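Local atomic coordinates of uncharacterized protein (Methanosaeta thermophila PT, PDB entry 5HT7), a protein that binds transition-metal ions such as iron(II) as a trimeric member of the betagamma-crystallin family. Residues S36-S41 with P62-S67; G42-Y47 with G77-I82; F18-D23 with P50-P55; A2-D7 with A32-M37. All coordinates share one frame; numbering follows the deposited sequence.

Contact 1 of 4, residues S36-S41 with P62-S67; sequences SMVVLS and PGIYPS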
loop_
_atom_site.group_PDB
_atom_site.type_symbol
_atom_site.label_atom_id
_atom_site.label_comp_id
_atom_site.label_asym_id
_atom_site.label_seq_id
_atom_site.Cartn_x
_atom_site.Cartn_y
_atom_site.Cartn_z
ATOM N N SER A 36 -5.223 -0.230 -14.005
ATOM C CA SER A 36 -3.784 -0.092 -14.145
ATOM C C SER A 36 -3.074 -0.926 -13.091
ATOM O O SER A 36 -3.705 -1.480 -12.190
ATOM C CB SER A 36 -3.338 1.378 -14.061
ATOM O OG SER A 36 -3.701 1.979 -12.831
ATOM N N MET A 37 -1.759 -1.031 -13.233
ATOM C CA MET A 37 -0.991 -1.940 -12.402
ATOM C C MET A 37 0.459 -1.504 -12.321
ATOM O O MET A 37 1.018 -0.968 -13.291
ATOM C CB MET A 37 -1.095 -3.367 -12.963
ATOM C CG MET A 37 -0.160 -4.384 -12.297
ATOM S SD MET A 37 -0.469 -6.053 -12.924
ATOM C CE MET A 37 0.072 -5.896 -14.621
ATOM N N VAL A 38 1.065 -1.708 -11.152
ATOM C CA VAL A 38 2.494 -1.531 -11.018
ATOM C C VAL A 38 3.096 -2.854 -10.579
ATOM O O VAL A 38 2.590 -3.501 -9.665
ATOM C CB VAL A 38 2.855 -0.428 -10.001
ATOM C CG1 VAL A 38 4.369 -0.400 -9.775
ATOM C CG2 VAL A 38 2.356 0.930 -10.490
ATOM N N VAL A 39 4.143 -3.284 -11.265
ATOM C CA VAL A 39 4.858 -4.482 -10.854
ATOM C C VAL A 39 6.189 -4.042 -10.270
ATOM O O VAL A 39 6.966 -3.366 -10.944
ATOM C CB VAL A 39 5.079 -5.456 -12.025
ATOM C CG1 VAL A 39 5.988 -6.594 -11.589
ATOM C CG2 VAL A 39 3.731 -5.999 -12.523
ATOM N N LEU A 40 6.445 -4.404 -9.017
ATOM C CA LEU A 40 7.652 -3.953 -8.332
ATOM C C LEU A 40 8.798 -4.942 -8.495
ATOM O O LEU A 40 9.958 -4.557 -8.597
ATOM C CB LEU A 40 7.363 -3.725 -6.847
ATOM C CG LEU A 40 6.300 -2.645 -6.615
ATOM C CD1 LEU A 40 5.758 -2.699 -5.198
ATOM C CD2 LEU A 40 6.884 -1.284 -6.924
ATOM N N SER A 41 8.470 -6.222 -8.520
ATOM C CA SER A 41 9.498 -7.231 -8.692
ATOM C C SER A 41 8.905 -8.496 -9.271
ATOM O O SER A 41 7.716 -8.773 -9.100
ATOM C CB SER A 41 10.187 -7.529 -7.363
ATOM O OG SER A 41 9.265 -8.052 -6.425
ATOM N N PRO A 62 8.743 -6.088 -14.005
ATOM C CA PRO A 62 8.728 -4.805 -13.288
ATOM C C PRO A 62 8.434 -3.635 -14.217
ATOM O O PRO A 62 8.950 -3.608 -15.333
ATOM C CB PRO A 62 10.142 -4.713 -12.713
ATOM C CG PRO A 62 10.535 -6.149 -12.516
ATOM C CD PRO A 62 9.950 -6.877 -13.696
ATOM N N GLY A 63 7.588 -2.706 -13.773
ATOM C CA GLY A 63 7.207 -1.572 -14.589
ATOM C C GLY A 63 5.889 -0.944 -14.169
ATOM O O GLY A 63 5.229 -1.410 -13.244
ATOM N N ILE A 64 5.514 0.116 -14.870
ATOM C CA ILE A 64 4.280 0.848 -14.623
ATOM C C ILE A 64 3.357 0.695 -15.833
ATOM O O ILE A 64 3.732 1.050 -16.956
ATOM C CB ILE A 64 4.564 2.347 -14.349
ATOM C CG1 ILE A 64 5.459 2.504 -13.112
ATOM C CG2 ILE A 64 3.279 3.115 -14.159
ATOM C CD1 ILE A 64 5.859 3.953 -12.818
ATOM N N TYR A 65 2.158 0.162 -15.608
ATOM C CA TYR A 65 1.210 -0.121 -16.691
ATOM C C TYR A 65 -0.087 0.670 -16.526
ATOM O O TYR A 65 -1.038 0.193 -15.914
ATOM C CB TYR A 65 0.924 -1.627 -16.752
ATOM C CG TYR A 65 2.190 -2.441 -16.862
ATOM C CD1 TYR A 65 2.787 -2.669 -18.098
ATOM C CD2 TYR A 65 2.815 -2.946 -15.729
ATOM C CE1 TYR A 65 3.962 -3.401 -18.202
ATOM C CE2 TYR A 65 3.988 -3.681 -15.825
ATOM C CZ TYR A 65 4.556 -3.904 -17.068
ATOM O OH TYR A 65 5.724 -4.626 -17.170
ATOM N N PRO A 66 -0.125 1.890 -17.086
ATOM C CA PRO A 66 -1.179 2.876 -16.804
ATOM C C PRO A 66 -2.542 2.529 -17.366
ATOM O O PRO A 66 -3.527 3.139 -16.955
ATOM C CB PRO A 66 -0.656 4.150 -17.477
ATOM C CG PRO A 66 0.801 3.919 -17.670
ATOM C CD PRO A 66 0.923 2.458 -17.947
ATOM N N SER A 67 -2.604 1.582 -18.299
ATOM C CA SER A 67 -3.884 1.195 -18.887
ATOM C C SER A 67 -3.865 -0.254 -19.351
ATOM O O SER A 67 -3.572 -0.534 -20.514
ATOM C CB SER A 67 -4.230 2.115 -20.060
ATOM O OG SER A 67 -5.506 1.791 -20.591
#
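One edge of the first Greek-key sheet is made here: strand 63-65, outermost within its chain, runs antiparallel to strand 36-39. Met37 and Tyr65 form one hydrogen-bonded pair and Val39 and Gly63 the next, so four backbone bonds tie the strands. The straightest is Val39 N to Gly63 O at 2.9 Å, with an N-H...O angle of 162°. Tyr65 N meets Met37 O at 2.8 Å, almost along the C=O axis. Gly63 suits its place because its phi of 158° would jam any side chain against the preceding carbonyl, and Tyr65 OH stands where one would be crowded. That hydroxyl bonds to Gly61 O, four residues back, in a tyrosine corner, and the ring meets Phe60 edge-to-face. With CG beside the backbone N (chi1 -54°), the ring brings CE2 within 4.0 Å of Val39 CG2, while Met37, pointing the same way, sets its CE 4.2 Å from Tyr65 CD2. On the other face Val38 and Ile64 offer an apolar surface to Phe18 of a second subunit. Strand 36-39 ends the first Greek key, whereas 63-65 is the third strand of the second; this exchange of a strand between motifs is the hallmark of the betagamma-crystallin fold.

Contact 2 of 4, residues G42-Y47 with G77-I82; sequences GVWRLY and GSMKRI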
loop_
_atom_site.group_PDB
_atom_site.type_symbol
_atom_site.label_atom_id
_atom_site.label_comp_id
_atom_site.label_asym_id
_atom_site.label_seq_id
_atom_site.Cartn_x
_atom_site.Cartn_y
_atom_site.Cartn_z
ATOM N N GLY A 42 9.743 -9.256 -9.966
ATOM C CA GLY A 42 9.330 -10.512 -10.548
ATOM C C GLY A 42 8.515 -10.324 -11.808
ATOM O O GLY A 42 8.197 -9.196 -12.198
ATOM N N VAL A 43 8.187 -11.447 -12.437
ATOM C CA VAL A 43 7.347 -11.492 -13.620
ATOM C C VAL A 43 6.028 -12.160 -13.255
ATOM O O VAL A 43 6.017 -13.209 -12.607
ATOM C CB VAL A 43 8.040 -12.254 -14.775
ATOM C CG1 VAL A 43 7.095 -12.440 -15.949
ATOM C CG2 VAL A 43 9.297 -11.510 -15.208
ATOM N N TRP A 44 4.918 -11.547 -13.660
ATOM C CA TRP A 44 3.603 -12.002 -13.217
ATOM C C TRP A 44 2.737 -12.518 -14.364
ATOM O O TRP A 44 2.761 -11.982 -15.482
ATOM C CB TRP A 44 2.874 -10.867 -12.486
ATOM C CG TRP A 44 3.486 -10.511 -11.156
ATOM C CD1 TRP A 44 4.693 -9.914 -10.936
ATOM C CD2 TRP A 44 2.911 -10.734 -9.868
ATOM N NE1 TRP A 44 4.911 -9.762 -9.586
ATOM C CE2 TRP A 44 3.826 -10.253 -8.909
ATOM C CE3 TRP A 44 1.709 -11.294 -9.429
ATOM C CZ2 TRP A 44 3.580 -10.323 -7.542
ATOM C CZ3 TRP A 44 1.472 -11.367 -8.072
ATOM C CH2 TRP A 44 2.399 -10.878 -7.147
ATOM N N ARG A 45 1.967 -13.557 -14.072
ATOM C CA ARG A 45 0.954 -14.046 -14.990
ATOM C C ARG A 45 -0.426 -13.691 -14.430
ATOM O O ARG A 45 -0.686 -13.871 -13.235
ATOM C CB ARG A 45 1.099 -15.562 -15.193
ATOM C CG ARG A 45 0.177 -16.159 -16.242
ATOM C CD ARG A 45 0.518 -17.638 -16.494
ATOM N NE ARG A 45 1.924 -17.805 -16.869
ATOM C CZ ARG A 45 2.577 -18.965 -16.870
ATOM N NH1 ARG A 45 1.958 -20.086 -16.526
ATOM N NH2 ARG A 45 3.856 -19.002 -17.224
ATOM N N LEU A 46 -1.287 -13.163 -15.292
ATOM C CA LEU A 46 -2.642 -12.761 -14.916
ATOM C C LEU A 46 -3.650 -13.710 -15.541
ATOM O O LEU A 46 -3.437 -14.192 -16.644
ATOM C CB LEU A 46 -2.928 -11.335 -15.379
ATOM C CG LEU A 46 -2.489 -10.149 -14.516
ATOM C CD1 LEU A 46 -1.029 -10.241 -14.133
ATOM C CD2 LEU A 46 -2.780 -8.867 -15.290
ATOM N N TYR A 47 -4.758 -13.952 -14.848
ATOM C CA TYR A 47 -5.755 -14.916 -15.303
ATOM C C TYR A 47 -7.152 -14.303 -15.275
ATOM O O TYR A 47 -7.442 -13.473 -14.411
ATOM C CB TYR A 47 -5.739 -16.168 -14.418
ATOM C CG TYR A 47 -4.394 -16.844 -14.248
ATOM C CD1 TYR A 47 -3.421 -16.314 -13.393
ATOM C CD2 TYR A 47 -4.112 -18.042 -14.906
ATOM C CE1 TYR A 47 -2.192 -16.944 -13.228
ATOM C CE2 TYR A 47 -2.896 -18.678 -14.743
ATOM C CZ TYR A 47 -1.947 -18.133 -13.902
ATOM O OH TYR A 47 -0.745 -18.769 -13.739
ATOM N N GLY A 77 -9.169 -12.461 -12.485
ATOM C CA GLY A 77 -9.742 -13.359 -11.508
ATOM C C GLY A 77 -8.692 -13.849 -10.533
ATOM O O GLY A 77 -9.006 -14.192 -9.394
ATOM N N SER A 78 -7.450 -13.914 -10.995
ATOM C CA SER A 78 -6.336 -14.344 -10.158
ATOM C C SER A 78 -5.028 -13.919 -10.817
ATOM O O SER A 78 -5.007 -13.555 -11.998
ATOM C CB SER A 78 -6.356 -15.865 -9.940
ATOM O OG SER A 78 -6.288 -16.558 -11.173
ATOM N N MET A 79 -3.943 -13.945 -10.051
ATOM C CA MET A 79 -2.627 -13.634 -10.598
ATOM C C MET A 79 -1.549 -14.199 -9.693
ATOM O O MET A 79 -1.766 -14.381 -8.498
ATOM C CB MET A 79 -2.435 -12.122 -10.777
ATOM C CG MET A 79 -2.713 -11.301 -9.533
ATOM S SD MET A 79 -2.769 -9.521 -9.875
ATOM C CE MET A 79 -1.161 -9.217 -10.526
ATOM N N LYS A 80 -0.389 -14.481 -10.264
ATOM C CA LYS A 80 0.700 -15.061 -9.487
ATOM C C LYS A 80 2.051 -14.759 -10.117
ATOM O O LYS A 80 2.179 -14.609 -11.333
ATOM C CB LYS A 80 0.524 -16.581 -9.327
ATOM C CG LYS A 80 1.118 -17.428 -10.443
ATOM C CD LYS A 80 1.468 -18.857 -9.973
ATOM C CE LYS A 80 2.533 -18.850 -8.864
ATOM N NZ LYS A 80 3.357 -20.108 -8.778
ATOM N N ARG A 81 3.052 -14.657 -9.258
ATOM C CA ARG A 81 4.420 -14.440 -9.674
ATOM C C ARG A 81 4.965 -15.750 -10.217
ATOM O O ARG A 81 4.888 -16.771 -9.545
ATOM C CB ARG A 81 5.249 -13.946 -8.489
ATOM C CG ARG A 81 6.600 -13.395 -8.856
ATOM C CD ARG A 81 7.353 -12.949 -7.616
ATOM N NE ARG A 81 8.756 -12.715 -7.934
ATOM C CZ ARG A 81 9.671 -12.328 -7.055
ATOM N NH1 ARG A 81 9.335 -12.124 -5.790
ATOM N NH2 ARG A 81 10.922 -12.143 -7.449
ATOM N N ILE A 82 5.504 -15.738 -11.430
ATOM C CA ILE A 82 6.020 -16.984 -11.996
ATOM C C ILE A 82 7.537 -17.096 -11.879
ATOM O O ILE A 82 8.104 -18.181 -12.046
ATOM C CB ILE A 82 5.607 -17.149 -13.471
ATOM C CG1 ILE A 82 5.954 -15.894 -14.265
ATOM C CG2 ILE A 82 4.121 -17.461 -13.570
ATOM C CD1 ILE A 82 5.433 -15.912 -15.685
#
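Strands 44-47 and 78-81 run antiparallel, and Arg45 pairs with Lys80 through two backbone hydrogen bonds, Arg45 N to Lys80 O being 2.9 Å and nearly straight at 169°. Beyond the strand end Ile82 N still reaches Val43 O at 2.8 Å. At the other end Gly77 and Ser78 both face Tyr47 in a classic beta bulge: Tyr47 O takes a short bond from Gly77 N and a weak one from Ser78 N. These are the two central strands of the second sheet of the betagamma-crystallin domain, and one of their faces is turned to the first sheet. Apolar packing fills that face. Met79, its CG in the crowded position between N and the carbonyl carbon (chi1 53°), bends at chi3 so that CE touches both Trp44 CE3, at 3.7 Å, and Leu46 CD1, at 3.8 Å; an unbranched, flexible thioether can follow the outline of two differently shaped neighbours. On the same face the Trp44 indole, whose NE1 bonds to Ser41 O, receives a CH-pi contact, Arg81 CB standing 4.1 Å from the centroid of its six-membered ring. Arg81 then runs extended past Gly42, where glycine leaves room: its NE, hydrogen-bonded to Ser83 O, approaches Gly42 CA to 3.5 Å. Aliphatic-to-charged packing marks the Arg45 side, where Ile82 CG2 lies over one face of the Arg45 guanidinium, toward the rim, and Arg45 NE is salt-bridged to Glu59.

Contact 3 of 4, residues F18-D23 with P50-P55; sequences FESDAD and PNFQSP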
loop_
_atom_site.group_PDB
_atom_site.type_symbol
_atom_site.label_atom_id
_atom_site.label_comp_id
_atom_site.label_asym_id
_atom_site.label_seq_id
_atom_site.Cartn_x
_atom_site.Cartn_y
_atom_site.Cartn_z
ATOM N N PHE A 18 0.793 -9.976 -2.900
ATOM C CA PHE A 18 2.045 -10.553 -2.450
ATOM C C PHE A 18 2.107 -11.988 -2.924
ATOM O O PHE A 18 1.333 -12.829 -2.465
ATOM C CB PHE A 18 2.175 -10.440 -0.926
ATOM C CG PHE A 18 2.371 -9.020 -0.455
ATOM C CD1 PHE A 18 3.632 -8.449 -0.457
ATOM C CD2 PHE A 18 1.292 -8.248 -0.054
ATOM C CE1 PHE A 18 3.813 -7.136 -0.051
ATOM C CE2 PHE A 18 1.467 -6.935 0.356
ATOM C CZ PHE A 18 2.725 -6.380 0.360
ATOM N N GLU A 19 2.988 -12.226 -3.893
ATOM C CA GLU A 19 3.228 -13.555 -4.476
ATOM C C GLU A 19 2.093 -14.047 -5.364
ATOM O O GLU A 19 2.327 -14.432 -6.509
ATOM C CB GLU A 19 3.501 -14.582 -3.377
ATOM C CG GLU A 19 4.916 -14.523 -2.838
ATOM C CD GLU A 19 5.938 -14.765 -3.921
ATOM O OE1 GLU A 19 5.795 -15.775 -4.647
ATOM O OE2 GLU A 19 6.872 -13.946 -4.053
ATOM N N SER A 20 0.866 -14.042 -4.849
ATOM C CA SER A 20 -0.272 -14.454 -5.661
ATOM C C SER A 20 -1.576 -14.048 -5.034
ATOM O O SER A 20 -1.624 -13.680 -3.855
ATOM C CB SER A 20 -0.270 -15.973 -5.861
ATOM O OG SER A 20 -0.319 -16.627 -4.607
ATOM N N ASP A 21 -2.635 -14.115 -5.835
ATOM C CA ASP A 21 -3.992 -13.993 -5.327
ATOM C C ASP A 21 -4.871 -14.921 -6.140
ATOM O O ASP A 21 -5.065 -14.693 -7.332
ATOM C CB ASP A 21 -4.494 -12.546 -5.414
ATOM C CG ASP A 21 -5.808 -12.341 -4.675
ATOM O OD1 ASP A 21 -6.585 -13.313 -4.549
ATOM O OD2 ASP A 21 -6.069 -11.208 -4.207
ATOM N N ALA A 22 -5.404 -15.965 -5.501
ATOM C CA ALA A 22 -6.181 -16.967 -6.222
ATOM C C ALA A 22 -7.609 -16.507 -6.490
ATOM O O ALA A 22 -8.354 -17.182 -7.188
ATOM C CB ALA A 22 -6.196 -18.305 -5.447
ATOM N N ASP A 23 -7.996 -15.361 -5.937
ATOM C CA ASP A 23 -9.382 -14.919 -6.054
ATOM C C ASP A 23 -9.484 -13.414 -5.834
ATOM O O ASP A 23 -9.960 -12.978 -4.791
ATOM C CB ASP A 23 -10.239 -15.683 -5.045
ATOM C CG ASP A 23 -11.714 -15.736 -5.415
ATOM O OD1 ASP A 23 -12.113 -15.253 -6.489
ATOM O OD2 ASP A 23 -12.477 -16.297 -4.605
ATOM N N PRO A 50 -10.746 -17.174 -11.302
ATOM C CA PRO A 50 -10.082 -17.509 -10.038
ATOM C C PRO A 50 -9.228 -18.767 -10.166
ATOM O O PRO A 50 -9.420 -19.530 -11.116
ATOM C CB PRO A 50 -11.248 -17.756 -9.079
ATOM C CG PRO A 50 -12.397 -17.012 -9.666
ATOM C CD PRO A 50 -12.209 -17.069 -11.151
ATOM N N ASN A 51 -8.305 -18.964 -9.226
ATOM C CA ASN A 51 -7.596 -20.236 -9.091
ATOM C C ASN A 51 -6.712 -20.545 -10.284
ATOM O O ASN A 51 -6.567 -21.709 -10.685
ATOM C CB ASN A 51 -8.590 -21.371 -8.862
ATOM C CG ASN A 51 -9.370 -21.199 -7.580
ATOM O OD1 ASN A 51 -10.595 -21.312 -7.563
ATOM N ND2 ASN A 51 -8.663 -20.908 -6.497
ATOM N N PHE A 52 -6.140 -19.484 -10.846
ATOM C CA PHE A 52 -5.088 -19.572 -11.851
ATOM C C PHE A 52 -5.546 -20.343 -13.083
ATOM O O PHE A 52 -4.834 -21.204 -13.597
ATOM C CB PHE A 52 -3.835 -20.195 -11.222
ATOM C CG PHE A 52 -3.518 -19.629 -9.865
ATOM C CD1 PHE A 52 -3.199 -18.285 -9.722
ATOM C CD2 PHE A 52 -3.579 -20.422 -8.734
ATOM C CE1 PHE A 52 -2.930 -17.748 -8.476
ATOM C CE2 PHE A 52 -3.310 -19.899 -7.484
ATOM C CZ PHE A 52 -2.978 -18.558 -7.353
ATOM N N GLN A 53 -6.745 -20.002 -13.547
ATOM C CA GLN A 53 -7.314 -20.593 -14.749
ATOM C C GLN A 53 -7.605 -19.522 -15.797
ATOM O O GLN A 53 -7.969 -18.391 -15.460
ATOM C CB GLN A 53 -8.576 -21.379 -14.397
ATOM C CG GLN A 53 -8.270 -22.613 -13.524
ATOM C CD GLN A 53 -9.507 -23.379 -13.120
ATOM O OE1 GLN A 53 -10.396 -23.615 -13.934
ATOM N NE2 GLN A 53 -9.568 -23.788 -11.860
ATOM N N SER A 54 -7.409 -19.898 -17.060
ATOM C CA SER A 54 -7.578 -19.027 -18.220
ATOM C C SER A 54 -6.653 -17.814 -18.187
ATOM O O SER A 54 -7.107 -16.676 -17.993
ATOM C CB SER A 54 -9.026 -18.555 -18.352
ATOM O OG SER A 54 -9.142 -17.665 -19.455
ATOM N N PRO A 55 -5.358 -18.050 -18.418
ATOM C CA PRO A 55 -4.363 -16.975 -18.376
ATOM C C PRO A 55 -4.424 -16.051 -19.584
ATOM O O PRO A 55 -4.746 -16.482 -20.688
ATOM C CB PRO A 55 -3.034 -17.735 -18.349
ATOM C CG PRO A 55 -3.331 -18.995 -19.128
ATOM C CD PRO A 55 -4.768 -19.344 -18.821
#
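Phe52 has CG beside its backbone N, anti to the carbonyl carbon (chi1 -44°), and this brings the far end of the ring against residues 20-22. Asn51 takes the same kind of first torsion (chi1 -62°), which lays its amide alongside Ala22. Both residues have positive phi, so the chain curls tightly enough to present a backbone N-H and a ring to the same neighbour. That N-H makes the one direct hydrogen bond between the segments: Asn51 N reaches Ala22 O at 2.7 Å, in the carbonyl plane and on a lone pair. The small methyl of Ala22 fits between the two side chains, with CB 3.7 Å from both Phe52 CZ and Asn51 ND2. Ser20 CB touches the same ring tip, Phe52 CZ, at 4.0 Å. Farther along, Asp23 with CG anti to its N (chi1 -157°) brings OD1 to 3.6 Å from Pro50 CG. An Asx turn, Asp21 OD1 accepting from Asp23 N at 2.8 Å, encloses Ala22 and is consistent with fixing the direction of its carbonyl. Asp21 OD2 is salt-bridged to Lys15 of the same chain and OD1 to Arg11 of a third subunit, which would favour the charged carboxylate. The folded loop between the first two strands of the second Greek key thus lies against edge strand 20-21, its Phe52 N held by Ser78 OG of the last strand, as in the betagamma-crystallin motif.

Contact 4 of 4, residues A2-D7 with A32-M37; sequences AVLFAD and ATPRSM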
loop_
_atom_site.group_PDB
_atom_site.type_symbol
_atom_site.label_atom_id
_atom_site.label_comp_id
_atom_site.label_asym_id
_atom_site.label_seq_id
_atom_site.Cartn_x
_atom_site.Cartn_y
_atom_site.Cartn_z
ATOM N N ALA A 2 3.008 -6.850 -6.577
ATOM C CA ALA A 2 2.371 -5.990 -7.573
ATOM C C ALA A 2 1.321 -5.136 -6.904
ATOM O O ALA A 2 0.874 -5.463 -5.806
ATOM C CB ALA A 2 1.743 -6.808 -8.684
ATOM N N VAL A 3 0.929 -4.048 -7.563
ATOM C CA VAL A 3 -0.184 -3.241 -7.089
ATOM C C VAL A 3 -1.211 -3.040 -8.194
ATOM O O VAL A 3 -0.847 -2.668 -9.304
ATOM C CB VAL A 3 0.274 -1.849 -6.590
ATOM C CG1 VAL A 3 -0.852 -1.188 -5.800
ATOM C CG2 VAL A 3 1.509 -1.981 -5.725
ATOM N N LEU A 4 -2.480 -3.293 -7.883
ATOM C CA LEU A 4 -3.583 -3.070 -8.822
ATOM C C LEU A 4 -4.287 -1.790 -8.455
ATOM O O LEU A 4 -4.393 -1.469 -7.279
ATOM C CB LEU A 4 -4.599 -4.210 -8.796
ATOM C CG LEU A 4 -4.088 -5.610 -9.134
ATOM C CD1 LEU A 4 -5.238 -6.604 -9.029
ATOM C CD2 LEU A 4 -3.465 -5.610 -10.527
ATOM N N PHE A 5 -4.798 -1.089 -9.462
ATOM C CA PHE A 5 -5.477 0.180 -9.252
ATOM C C PHE A 5 -6.809 0.183 -9.989
ATOM O O PHE A 5 -6.889 -0.268 -11.133
ATOM C CB PHE A 5 -4.618 1.358 -9.746
ATOM C CG PHE A 5 -3.335 1.547 -8.984
ATOM C CD1 PHE A 5 -3.282 2.400 -7.901
ATOM C CD2 PHE A 5 -2.189 0.866 -9.349
ATOM C CE1 PHE A 5 -2.109 2.567 -7.181
ATOM C CE2 PHE A 5 -1.008 1.031 -8.643
ATOM C CZ PHE A 5 -0.973 1.886 -7.550
ATOM N N ALA A 6 -7.840 0.710 -9.345
ATOM C CA ALA A 6 -9.169 0.788 -9.957
ATOM C C ALA A 6 -9.212 1.694 -11.189
ATOM O O ALA A 6 -9.941 1.420 -12.136
ATOM C CB ALA A 6 -10.181 1.256 -8.941
ATOM N N ASP A 7 -8.452 2.784 -11.183
ATOM C CA ASP A 7 -8.466 3.689 -12.322
ATOM C C ASP A 7 -7.169 3.622 -13.104
ATOM O O ASP A 7 -6.155 3.135 -12.609
ATOM C CB ASP A 7 -8.728 5.131 -11.867
ATOM C CG ASP A 7 -10.077 5.291 -11.193
ATOM O OD1 ASP A 7 -11.046 4.619 -11.616
ATOM O OD2 ASP A 7 -10.166 6.080 -10.233
ATOM N N ALA A 32 -13.992 -3.343 -7.859
ATOM C CA ALA A 32 -13.754 -2.704 -9.148
ATOM C C ALA A 32 -12.875 -3.579 -10.017
ATOM O O ALA A 32 -12.052 -4.347 -9.521
ATOM C CB ALA A 32 -13.107 -1.343 -8.963
ATOM N N THR A 33 -13.054 -3.466 -11.323
ATOM C CA THR A 33 -12.131 -4.088 -12.247
ATOM C C THR A 33 -10.884 -3.236 -12.274
ATOM O O THR A 33 -10.963 -2.006 -12.299
ATOM C CB THR A 33 -12.729 -4.210 -13.651
ATOM O OG1 THR A 33 -13.063 -2.900 -14.129
ATOM C CG2 THR A 33 -13.978 -5.054 -13.604
ATOM N N PRO A 34 -9.716 -3.872 -12.224
ATOM C CA PRO A 34 -8.494 -3.062 -12.236
ATOM C C PRO A 34 -8.239 -2.443 -13.611
ATOM O O PRO A 34 -8.505 -3.085 -14.627
ATOM C CB PRO A 34 -7.401 -4.077 -11.859
ATOM C CG PRO A 34 -7.944 -5.381 -12.301
ATOM C CD PRO A 34 -9.432 -5.309 -12.081
ATOM N N ARG A 35 -7.749 -1.203 -13.644
ATOM C CA ARG A 35 -7.464 -0.539 -14.905
ATOM C C ARG A 35 -6.013 -0.133 -15.074
ATOM O O ARG A 35 -5.608 0.274 -16.159
ATOM C CB ARG A 35 -8.369 0.683 -15.066
ATOM C CG ARG A 35 -9.807 0.256 -15.244
ATOM C CD ARG A 35 -10.745 1.403 -15.585
ATOM N NE ARG A 35 -12.051 0.859 -15.972
ATOM C CZ ARG A 35 -13.119 1.604 -16.231
ATOM N NH1 ARG A 35 -13.038 2.928 -16.136
ATOM N NH2 ARG A 35 -14.263 1.025 -16.583
ATOM N N SER A 36 -5.223 -0.230 -14.005
ATOM C CA SER A 36 -3.784 -0.092 -14.145
ATOM C C SER A 36 -3.074 -0.926 -13.091
ATOM O O SER A 36 -3.705 -1.480 -12.190
ATOM C CB SER A 36 -3.338 1.378 -14.061
ATOM O OG SER A 36 -3.701 1.979 -12.831
ATOM N N MET A 37 -1.759 -1.031 -13.233
ATOM C CA MET A 37 -0.991 -1.940 -12.402
ATOM C C MET A 37 0.459 -1.504 -12.321
ATOM O O MET A 37 1.018 -0.968 -13.291
ATOM C CB MET A 37 -1.095 -3.367 -12.963
ATOM C CG MET A 37 -0.160 -4.384 -12.297
ATOM S SD MET A 37 -0.469 -6.053 -12.924
ATOM C CE MET A 37 0.072 -5.896 -14.621
HETATM O O HOH W 1 -10.842 4.720 -14.895
#
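Ser36 OG is the best-held polar atom, gripped by two bonds: in the crowded position between N and the carbonyl carbon (chi1 59°), it donates to Asp7 O at 2.7 Å and receives Gln10 N. A small polar side chain thereby ties down the chain just past its corner at Ala6. In this pairing of strands 3-5 and 36-39, within the first sheet of the betagamma-crystallin fold, Arg35 and Ser36 both face Phe5 in a classic beta bulge that comes just before the corner. Phe5 O takes one good bond there, from Arg35 N at 2.8 Å and nearly along the C=O axis, and a weak one of 3.3 Å from Ser36 N. In return Phe5 N bonds to Ser36 O at 3.0 Å, from above the carbonyl plane. Phe5 CB lies against the Ser36 hydroxyl, and Ser36 O meets its ring at the edge, in plane. On the other face Leu4, with CG beside its N, runs alongside Met37, its CD2 3.9 Å from Met37 SD, and Met79 of the second sheet adjoins both. Pro34 CB touches Leu4 CB, and two small methyls, Ala6 CB and Ala32 CB, meet beyond it. Val3 flanks His14 and His16, the iron ligands of the neighbouring strand. The opposite charges of Asp7 and Arg35 do not touch: a water donates to Asp7 OD1 at 3.3 Å and accepts from Arg35 NH1 at 3.1 Å.

How the contacts relate
Contacts 1 and 4 share strand 36-39, which has strand 63-65 on one side and strand 3-5 on the other; both build the first sheet, while contacts 2 and 3 belong with the second. Contacts 1, 2 and 4 are partly buried; contact 3 lies at the surface. The apolar faces of contacts 2 and 4 meet between the sheets, where Met79 CE lies 4.0 Å from Met37 SD. Contact 3 has a single direct hydrogen bond, against the backbone ladders of contacts 1 and 2 and the shorter pairing of contact 4. Beta bulges recur in contacts 2 and 4. Other subunits touch contacts 1, 3 and 4 but not contact 2, and contact 4 lies nearest the iron site.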